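PDB 6RB7: putative N-acetylneuraminate lyase from [Ruminococcus] gnavus ATCC 29149, which belongs to the dihydrodipicolinate synthetase family of TIM-barrel proteins and assembles from four copies of one chain. Local coordinates for residues 167-172 with 183-188. Residues are numbered along the deposited sequence; the frame is centred on the assembly and turned at random. Where two conformers were deposited one is given.
Sequences FVIYNI and NLFVEM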
ATOM      1  N   PHE A 167     -17.600 -25.187   5.702  1.00 12.47           N
ATOM      2  CA  PHE A 167     -17.041 -23.871   6.092  1.00 12.84           C
ATOM      3  C   PHE A 167     -16.285 -23.292   4.892  1.00 12.65           C
ATOM      4  O   PHE A 167     -15.364 -23.931   4.331  1.00 11.98           O
ATOM      5  CB  PHE A 167     -16.112 -23.995   7.284  1.00 13.33           C
ATOM      6  CG  PHE A 167     -15.655 -22.686   7.867  1.00 12.70           C
ATOM      7  CD1 PHE A 167     -14.605 -21.977   7.307  1.00 13.88           C
ATOM      8  CD2 PHE A 167     -16.252 -22.191   9.012  1.00 15.79           C
ATOM      9  CE1 PHE A 167     -14.184 -20.779   7.878  1.00 13.53           C
ATOM     10  CE2 PHE A 167     -15.841 -20.985   9.566  1.00 16.55           C
ATOM     11  CZ  PHE A 167     -14.802 -20.292   9.004  1.00 14.42           C
ATOM     12  N   VAL A 168     -16.614 -22.056   4.555  1.00 10.65           N
ATOM     13  CA  VAL A 168     -15.955 -21.255   3.475  1.00 11.36           C
ATOM     14  C   VAL A 168     -15.200 -20.081   4.075  1.00 11.14           C
ATOM     15  O   VAL A 168     -15.805 -19.231   4.753  1.00 10.86           O
ATOM     16  CB  VAL A 168     -16.974 -20.760   2.446  1.00 11.40           C
ATOM     17  CG1 VAL A 168     -16.310 -19.951   1.355  1.00 12.20           C
ATOM     18  CG2 VAL A 168     -17.762 -21.922   1.830  1.00 12.23           C
ATOM     19  N   ILE A 169     -13.899 -19.980   3.775  1.00 11.11           N
ATOM     20  CA  ILE A 169     -13.106 -18.790   4.149  1.00 10.81           C
ATOM     21  C   ILE A 169     -13.378 -17.709   3.115  1.00 11.86           C
ATOM     22  O   ILE A 169     -13.292 -18.022   1.915  1.00 12.06           O
ATOM     23  CB  ILE A 169     -11.619 -19.161   4.140  1.00 11.66           C
ATOM     24  CG1 ILE A 169     -11.318 -20.245   5.165  1.00 14.46           C
ATOM     25  CG2 ILE A 169     -10.756 -17.916   4.300  1.00 13.38           C
ATOM     26  CD1 ILE A 169     -10.003 -20.952   4.874  1.00 13.64           C
ATOM     27  N   TYR A 170     -13.637 -16.484   3.542  1.00 10.19           N
ATOM     28  CA  TYR A 170     -13.829 -15.352   2.612  1.00  9.44           C
ATOM     29  C   TYR A 170     -12.566 -14.502   2.645  1.00 12.42           C
ATOM     30  O   TYR A 170     -12.301 -13.818   3.658  1.00 11.74           O
ATOM     31  CB  TYR A 170     -15.108 -14.595   2.921  1.00 11.24           C
ATOM     32  CG  TYR A 170     -15.585 -13.738   1.777  1.00 10.29           C
ATOM     33  CD1 TYR A 170     -14.886 -12.628   1.394  1.00 13.18           C
ATOM     34  CD2 TYR A 170     -16.729 -14.069   1.052  1.00 11.85           C
ATOM     35  CE1 TYR A 170     -15.331 -11.815   0.363  1.00 16.94           C
ATOM     36  CE2 TYR A 170     -17.136 -13.304  -0.032  1.00 14.92           C
ATOM     37  CZ  TYR A 170     -16.415 -12.196  -0.401  1.00 18.44           C
ATOM     38  OH  TYR A 170     -16.806 -11.392  -1.448  1.00 20.76           O
ATOM     39  N   ASN A 171     -11.801 -14.515   1.536  1.00 11.84           N
ATOM     40  CA  ASN A 171     -10.536 -13.755   1.428  1.00 10.62           C
ATOM     41  C   ASN A 171     -10.822 -12.401   0.799  1.00 10.80           C
ATOM     42  O   ASN A 171     -11.246 -12.354  -0.347  1.00 12.37           O
ATOM     43  CB  ASN A 171      -9.499 -14.547   0.643  1.00 10.25           C
ATOM     44  CG  ASN A 171      -8.146 -13.889   0.616  1.00 12.83           C
ATOM     45  OD1 ASN A 171      -7.688 -13.418   1.656  1.00 12.69           O
ATOM     46  ND2 ASN A 171      -7.516 -13.823  -0.561  1.00 12.02           N
ATOM     47  N   ILE A 172     -10.626 -11.329   1.548  0.50 11.11           N
ATOM     48  CA  ILE A 172     -10.896  -9.945   1.054  0.50 12.20           C
ATOM     49  C   ILE A 172      -9.874  -9.001   1.681  0.50 13.16           C
ATOM     50  O   ILE A 172     -10.199  -8.160   2.515  0.50 13.67           O
ATOM     51  CB  ILE A 172     -12.371  -9.584   1.279  0.50 16.10           C
ATOM     52  CG1 ILE A 172     -12.684  -8.209   0.678  0.50 20.24           C
ATOM     53  CG2 ILE A 172     -12.785  -9.726   2.736  0.50 19.47           C
ATOM     54  CD1 ILE A 172     -14.085  -8.099   0.135  0.50 17.87           C
ATOM     55  N   ASN A 183       0.288 -20.361   3.753  1.00 16.23           N
ATOM     56  CA  ASN A 183       0.568 -21.059   5.029  1.00 15.52           C
ATOM     57  C   ASN A 183      -0.719 -21.124   5.862  1.00 15.24           C
ATOM     58  O   ASN A 183      -0.989 -22.164   6.500  1.00 15.99           O
ATOM     59  CB  ASN A 183       1.645 -20.376   5.861  1.00 20.02           C
ATOM     60  CG  ASN A 183       3.038 -20.603   5.312  1.00 36.72           C
ATOM     61  OD1 ASN A 183       3.245 -21.452   4.453  1.00 31.94           O
ATOM     62  ND2 ASN A 183       4.009 -19.861   5.824  1.00 33.30           N
ATOM     63  N   LEU A 184      -1.493 -20.026   5.905  1.00 13.96           N
ATOM     64  CA  LEU A 184      -2.734 -20.040   6.702  1.00 13.74           C
ATOM     65  C   LEU A 184      -3.727 -21.009   6.065  1.00 12.10           C
ATOM     66  O   LEU A 184      -4.448 -21.693   6.806  1.00 13.24           O
ATOM     67  CB  LEU A 184      -3.271 -18.620   6.829  1.00 11.74           C
ATOM     68  CG  LEU A 184      -4.575 -18.466   7.586  1.00 13.09           C
ATOM     69  CD1 LEU A 184      -4.617 -19.103   8.943  1.00 15.41           C
ATOM     70  CD2 LEU A 184      -4.912 -16.984   7.687  1.00 16.45           C
ATOM     71  N   PHE A 185      -3.750 -21.111   4.732  1.00 11.92           N
ATOM     72  CA  PHE A 185      -4.680 -22.050   4.083  1.00 12.45           C
ATOM     73  C   PHE A 185      -4.268 -23.494   4.404  1.00 13.24           C
ATOM     74  O   PHE A 185      -5.157 -24.308   4.656  1.00 13.74           O
ATOM     75  CB  PHE A 185      -4.801 -21.709   2.608  1.00 12.73           C
ATOM     76  CG  PHE A 185      -5.868 -22.464   1.858  1.00 13.04           C
ATOM     77  CD1 PHE A 185      -7.092 -22.795   2.429  1.00 12.15           C
ATOM     78  CD2 PHE A 185      -5.682 -22.746   0.511  1.00 14.30           C
ATOM     79  CE1 PHE A 185      -8.056 -23.433   1.675  1.00 13.37           C
ATOM     80  CE2 PHE A 185      -6.643 -23.403  -0.219  1.00 12.43           C
ATOM     81  CZ  PHE A 185      -7.830 -23.751   0.364  1.00 12.97           C
ATOM     82  N   VAL A 186      -2.967 -23.792   4.421  1.00 12.87           N
ATOM     83  CA  VAL A 186      -2.499 -25.141   4.843  1.00 15.90           C
ATOM     84  C   VAL A 186      -3.056 -25.435   6.232  1.00 16.08           C
ATOM     85  O   VAL A 186      -3.603 -26.534   6.464  1.00 16.13           O
ATOM     86  CB  VAL A 186      -0.966 -25.253   4.801  1.00 17.09           C
ATOM     87  CG1 VAL A 186      -0.506 -26.526   5.526  1.00 22.88           C
ATOM     88  CG2 VAL A 186      -0.454 -25.237   3.363  1.00 20.34           C
ATOM     89  N   GLU A 187      -2.903 -24.484   7.170  1.00 15.83           N
ATOM     90  CA  GLU A 187      -3.373 -24.720   8.546  1.00 15.40           C
ATOM     91  C   GLU A 187      -4.886 -24.962   8.522  1.00 14.67           C
ATOM     92  O   GLU A 187      -5.399 -25.852   9.221  1.00 16.08           O
ATOM     93  CB  GLU A 187      -2.948 -23.537   9.410  1.00 18.44           C
ATOM     94  CG  GLU A 187      -3.386 -23.668  10.837  1.00 24.07           C
ATOM     95  CD  GLU A 187      -2.547 -24.623  11.677  1.00 33.27           C
ATOM     96  OE1 GLU A 187      -1.617 -25.289  11.140  1.00 24.73           O
ATOM     97  OE2 GLU A 187      -2.833 -24.681  12.878  1.00 35.24           O
ATOM     98  N   MET A 188      -5.645 -24.161   7.788  1.00 12.86           N
ATOM     99  CA  MET A 188      -7.106 -24.277   7.809  1.00 12.46           C
ATOM    100  C   MET A 188      -7.579 -25.586   7.140  1.00 13.38           C
ATOM    101  O   MET A 188      -8.643 -26.079   7.525  1.00 13.99           O
ATOM    102  CB  MET A 188      -7.764 -23.082   7.115  1.00 11.55           C
ATOM    103  CG  MET A 188      -7.593 -21.805   7.892  1.00 13.09           C
ATOM    104  SD  MET A 188      -8.095 -21.919   9.665  1.00 14.61           S
ATOM    105  CE  MET A 188      -9.754 -22.530   9.497  1.00 16.18           C
TER
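Packing of an outer helix against a barrel strand, as in the beta/alpha units of a TIM barrel, is exemplified where Ile169 of strand 166-171 meets Met188 and Phe185 of helix 182-188. All close contacts from the strand are made by a single methyl: Ile169 CD1 lies 3.8 Å from Met188 CB and 4.0 Å from Met188 CG, so it rests on the root of the methionine and not on its sulfur. With CG1 anti to the carbonyl carbon (chi1 -62°) and the chain then extended, CD1 sits at the far end of the side chain, where it meets the helix. The Met188 side chain crosses that of Ile169 at a slant, its own chain bent at both chi2 and chi3. The same methyl approaches the Phe185 ring obliquely, 4.2 Å from Phe185 CD1. Around these side chains, Trp155 of helix 148-160 touches both Ile169 and Met188, while Phe210 packs edge-to-face with the Phe185 ring and Arg189 makes a cation-pi contact with it. Backbone bonding to Gly196 ties Ile169 into the parallel sheet. No hydrogen bond links the two segments, whose nearest CA atoms, those of Ile169 and Met188, stand 8.9 Å apart; their cohesion is therefore van der Waals and hydrophobic, resting on three buried side chains.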